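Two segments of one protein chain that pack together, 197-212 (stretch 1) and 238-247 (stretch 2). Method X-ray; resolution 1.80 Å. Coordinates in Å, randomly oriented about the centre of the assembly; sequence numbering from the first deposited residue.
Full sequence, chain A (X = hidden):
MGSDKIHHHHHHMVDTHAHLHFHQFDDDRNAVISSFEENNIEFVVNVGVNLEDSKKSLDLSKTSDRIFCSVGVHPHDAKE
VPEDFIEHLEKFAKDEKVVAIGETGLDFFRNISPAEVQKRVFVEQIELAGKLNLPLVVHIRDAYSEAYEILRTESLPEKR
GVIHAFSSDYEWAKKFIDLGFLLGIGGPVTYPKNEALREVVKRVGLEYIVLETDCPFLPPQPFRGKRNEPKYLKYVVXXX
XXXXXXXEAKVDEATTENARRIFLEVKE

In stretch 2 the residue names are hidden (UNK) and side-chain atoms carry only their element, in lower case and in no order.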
# COMPACT_ATOMS: atom_id res chain seq x y z
N LEU A 197 -14.72 5.23 8.77
CA LEU A 197 -13.28 5.02 8.74
C LEU A 197 -12.59 5.67 9.94
O LEU A 197 -11.72 5.07 10.57
CB LEU A 197 -12.67 5.57 7.45
CG LEU A 197 -11.18 5.25 7.27
CD1 LEU A 197 -10.97 3.75 7.31
CD2 LEU A 197 -10.65 5.83 5.95
N ARG A 198 -12.97 6.91 10.23
CA ARG A 198 -12.37 7.62 11.35
C ARG A 198 -12.60 6.87 12.66
O ARG A 198 -11.70 6.78 13.52
CB ARG A 198 -12.91 9.05 11.45
CG ARG A 198 -12.26 10.02 10.46
CD ARG A 198 -12.61 11.50 10.75
NE ARG A 198 -13.99 11.85 10.38
CZ ARG A 198 -14.45 11.97 9.14
NH1 ARG A 198 -13.66 11.79 8.08
NH2 ARG A 198 -15.72 12.31 8.94
N GLU A 199 -13.79 6.30 12.82
CA GLU A 199 -14.08 5.56 14.04
C GLU A 199 -13.16 4.33 14.11
O GLU A 199 -12.72 3.93 15.19
CB GLU A 199 -15.56 5.15 14.07
CG GLU A 199 -16.02 4.51 15.39
CD GLU A 199 -15.79 5.39 16.64
OE1 GLU A 199 -16.07 6.62 16.59
OE2 GLU A 199 -15.33 4.85 17.68
N VAL A 200 -12.87 3.73 12.95
CA VAL A 200 -12.00 2.55 12.88
C VAL A 200 -10.58 2.94 13.32
O VAL A 200 -9.93 2.24 14.10
CB VAL A 200 -11.90 1.99 11.45
CG1 VAL A 200 -10.84 0.91 11.40
CG2 VAL A 200 -13.25 1.41 11.02
N VAL A 201 -10.10 4.05 12.79
CA VAL A 201 -8.77 4.51 13.14
C VAL A 201 -8.72 4.76 14.66
O VAL A 201 -7.73 4.44 15.32
CB VAL A 201 -8.42 5.83 12.41
CG1 VAL A 201 -7.20 6.45 13.03
CG2 VAL A 201 -8.15 5.55 10.94
N LYS A 202 -9.81 5.31 15.19
CA LYS A 202 -9.88 5.60 16.62
C LYS A 202 -9.76 4.34 17.48
O LYS A 202 -9.07 4.34 18.51
CB LYS A 202 -11.20 6.33 16.92
CG LYS A 202 -11.24 7.05 18.27
CD LYS A 202 -12.40 8.05 18.31
CE LYS A 202 -12.57 8.70 19.70
NZ LYS A 202 -13.69 9.71 19.72
N ARG A 203 -10.42 3.27 17.05
CA ARG A 203 -10.41 1.99 17.76
C ARG A 203 -9.12 1.20 17.62
O ARG A 203 -8.67 0.54 18.56
CB ARG A 203 -11.53 1.08 17.26
CG ARG A 203 -12.95 1.65 17.31
CD ARG A 203 -13.53 1.63 18.71
NE ARG A 203 -13.75 0.26 19.20
CZ ARG A 203 -14.64 -0.59 18.70
NH1 ARG A 203 -15.40 -0.24 17.67
NH2 ARG A 203 -14.78 -1.80 19.23
N VAL A 204 -8.53 1.25 16.43
CA VAL A 204 -7.30 0.52 16.18
C VAL A 204 -6.03 1.13 16.76
O VAL A 204 -5.16 0.41 17.27
CB VAL A 204 -7.12 0.30 14.66
CG1 VAL A 204 -5.79 -0.36 14.38
CG2 VAL A 204 -8.27 -0.57 14.14
N GLY A 205 -5.89 2.44 16.66
CA GLY A 205 -4.70 3.05 17.20
C GLY A 205 -3.49 3.04 16.28
O GLY A 205 -3.48 2.37 15.24
N LEU A 206 -2.45 3.74 16.70
CA LEU A 206 -1.23 3.84 15.93
C LEU A 206 -0.33 2.63 15.75
O LEU A 206 0.48 2.60 14.84
CB LEU A 206 -0.38 4.99 16.48
CG LEU A 206 -0.95 6.41 16.32
CD1 LEU A 206 0.04 7.40 16.91
CD2 LEU A 206 -1.17 6.76 14.85
N GLU A 207 -0.47 1.61 16.60
CA GLU A 207 0.38 0.45 16.46
C GLU A 207 0.08 -0.38 15.21
O GLU A 207 0.92 -1.16 14.75
CB GLU A 207 0.21 -0.45 17.69
CG GLU A 207 1.23 -1.55 17.81
CD GLU A 207 0.96 -2.49 18.98
OE1 GLU A 207 0.52 -2.00 20.05
OE2 GLU A 207 1.21 -3.71 18.83
N TYR A 208 -1.09 -0.17 14.61
CA TYR A 208 -1.44 -0.96 13.44
C TYR A 208 -1.71 -0.24 12.13
O TYR A 208 -2.33 -0.80 11.24
CB TYR A 208 -2.66 -1.81 13.78
CG TYR A 208 -2.41 -2.67 14.99
CD1 TYR A 208 -1.41 -3.64 14.97
CD2 TYR A 208 -3.11 -2.46 16.18
CE1 TYR A 208 -1.10 -4.38 16.11
CE2 TYR A 208 -2.80 -3.21 17.34
CZ TYR A 208 -1.79 -4.16 17.28
OH TYR A 208 -1.44 -4.91 18.38
N ILE A 209 -1.23 0.98 11.99
CA ILE A 209 -1.50 1.67 10.74
C ILE A 209 -0.28 2.32 10.07
O ILE A 209 0.70 2.65 10.73
CB ILE A 209 -2.51 2.81 10.96
CG1 ILE A 209 -1.96 3.79 11.97
CG2 ILE A 209 -3.85 2.25 11.50
CD1 ILE A 209 -2.79 5.05 12.12
N VAL A 210 -0.35 2.44 8.75
CA VAL A 210 0.72 3.08 8.00
C VAL A 210 -0.04 4.06 7.12
O VAL A 210 -1.25 3.91 6.91
CB VAL A 210 1.55 2.14 7.12
CG1 VAL A 210 2.50 1.34 7.99
CG2 VAL A 210 0.61 1.27 6.26
N LEU A 211 0.65 5.09 6.63
CA LEU A 211 0.01 6.09 5.78
C LEU A 211 0.21 5.76 4.31
O LEU A 211 1.14 5.02 3.95
CB LEU A 211 0.64 7.46 6.01
CG LEU A 211 0.83 7.94 7.44
CD1 LEU A 211 1.81 9.12 7.42
CD2 LEU A 211 -0.52 8.35 8.04
N GLU A 212 -0.66 6.29 3.47
CA GLU A 212 -0.51 6.05 2.05
C GLU A 212 -1.31 7.11 1.32
O GLU A 212 -2.19 7.76 1.91
CB GLU A 212 -1.04 4.67 1.67
CG GLU A 212 -2.57 4.59 1.61
CD GLU A 212 -3.02 3.23 1.12
OE1 GLU A 212 -2.91 2.29 1.91
OE2 GLU A 212 -3.45 3.11 -0.07
N UNK A 238 -2.80 14.92 9.84
CA UNK A 238 -3.55 15.91 10.62
C UNK A 238 -4.85 15.30 11.12
O UNK A 238 -5.14 15.34 12.32
c UNK A 238 -4.82 19.41 9.56
o UNK A 238 -4.75 20.51 10.15
o UNK A 238 -4.94 19.30 8.31
c UNK A 238 -3.84 17.13 9.76
c UNK A 238 -4.77 18.14 10.38
N UNK A 239 -5.62 14.71 10.22
CA UNK A 239 -6.88 14.10 10.62
C UNK A 239 -6.66 12.99 11.64
O UNK A 239 -7.37 12.93 12.66
o UNK A 239 -8.06 14.67 8.56
c UNK A 239 -7.66 13.57 9.39
c UNK A 239 -8.90 12.78 9.80
N UNK A 240 -5.70 12.10 11.37
CA UNK A 240 -5.45 11.01 12.30
C UNK A 240 -5.11 11.53 13.68
O UNK A 240 -5.61 11.01 14.68
c UNK A 240 -4.80 9.37 10.52
c UNK A 240 -3.69 8.54 9.85
c UNK A 240 -3.93 9.06 12.89
c UNK A 240 -4.32 10.08 11.80
N UNK A 241 -4.27 12.55 13.74
CA UNK A 241 -3.88 13.12 15.02
C UNK A 241 -5.09 13.72 15.74
O UNK A 241 -5.25 13.60 16.97
o UNK A 241 -3.33 15.37 14.21
c UNK A 241 -2.80 14.20 14.82
N UNK A 242 -5.99 14.35 14.99
CA UNK A 242 -7.15 14.95 15.62
C UNK A 242 -8.12 13.89 16.13
O UNK A 242 -8.65 13.99 17.24
o UNK A 242 -8.32 17.35 12.27
c UNK A 242 -7.49 17.81 13.07
c UNK A 242 -7.85 15.88 14.63
c UNK A 242 -6.92 16.96 14.16
n UNK A 242 -7.04 19.06 13.00
N UNK A 243 -8.34 12.86 15.33
CA UNK A 243 -9.25 11.81 15.74
C UNK A 243 -8.74 11.03 16.96
O UNK A 243 -9.53 10.56 17.79
c UNK A 243 -9.52 10.82 14.57
c UNK A 243 -10.48 11.47 13.55
c UNK A 243 -10.12 9.52 15.11
N UNK A 244 -7.42 10.89 17.07
CA UNK A 244 -6.83 10.16 18.19
C UNK A 244 -6.46 11.05 19.35
O UNK A 244 -6.06 10.55 20.40
c UNK A 244 -4.41 7.79 16.30
c UNK A 244 -5.57 9.43 17.74
c UNK A 244 -5.77 8.26 16.77
c UNK A 244 -6.53 7.15 17.45
N UNK A 245 -6.58 12.36 19.16
CA UNK A 245 -6.25 13.29 20.21
C UNK A 245 -4.77 13.24 20.59
O UNK A 245 -4.44 13.32 21.79
N UNK A 246 -3.88 13.10 19.61
CA UNK A 246 -2.44 13.05 19.89
C UNK A 246 -1.65 14.00 18.99
O UNK A 246 -2.15 14.45 17.96
c UNK A 246 -1.89 11.14 18.28
c UNK A 246 -2.68 10.63 20.61
c UNK A 246 -1.87 11.59 19.75
N UNK A 247 -0.41 14.34 19.37
CA UNK A 247 0.37 15.24 18.52
C UNK A 247 0.65 14.63 17.13
O UNK A 247 0.71 13.40 16.99
c UNK A 247 0.29 14.02 20.62
c UNK A 247 1.27 15.16 20.74
c UNK A 247 1.67 15.44 19.32
O HOH W 1 -12.36 11.59 18.24

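Position 238 carries three side-chain carbons in an unbranched chain, the third bonded to two oxygens. A carboxylate at the end of three carbons is glutamate, E238; its side chain is out of reach of stretch 1.

Position 239 has one carbon bearing an oxygen and a second carbon. Its CA-to-CB bond points toward stretch 1, and the terminal carbon lies 4.0 Å from R198 CD. This is T239, the methyl being CG2.

At 240 there are four carbons, forked at the first, with one arm two carbons long. The short arm lies near V201, L206 and I209, and the end of the long arm reaches L211. This is isoleucine, I240. Its CG2 lies 4.2 Å from V201 CG1, 4.1 Å from L206 CD2 and 4.2 Å from I209 CD1, while its CD1 reaches L211 CD2 at 3.7 Å. One side chain thus touches both the helix and the strand of stretch 1.

Position 241 shows one carbon and then one oxygen, which is serine. The CA-to-CB bond of S241 points away from stretch 1, and its OG donates a hydrogen bond to E238 O at 2.6 Å, one turn back in the helix.

Position 242 has three carbons in a row, the last carrying one oxygen and one nitrogen, and none of them touches stretch 1. The amide identifies Q242.

At 243 a single carbon carries two others, one lying close to R198 and the other to K202, so the residue is valine. The CA-to-CB bond of V243 points toward stretch 1: CG2 packs 3.5 Å from R198 CD, and CG1 sits 3.8 Å from K202 CB.

Position 244 has four carbons forked at the second; one tip lies against V201 and K202, the other against L206. This is the pattern of leucine. L244 CD2 lies 3.6 Å from V201 O and 3.8 Å from K202 CA, so it rests against backbone; L244 CD1 meets L206 CD2 at 3.7 Å.

Position 245 has no side-chain atoms and is glycine. G245 leaves the helix with phi 63°, a positive value that favours this residue.

Position 246 again has one carbon carrying two, one of which approaches L206. This is V246, its CG2 4.4 Å from L206 CD1.

At 247 three carbons close a ring onto the backbone N: proline. P247 takes the N-cap position before the next helix.

The helix axes approach to 9.4 Å at a 65° angle, and the two stretches bury 506 Å² in total. No direct hydrogen bond crosses between them; the contact is chiefly apolar, with I240 and L244 fitted among V201 and L206, and V243 against the aliphatic parts of R198 and K202. One water bridges the periphery, accepting from K202 NZ at 2.7 Å and donating to V243 O at 3.0 Å.

Stretch 2 (238-247) ETISQVLGVP
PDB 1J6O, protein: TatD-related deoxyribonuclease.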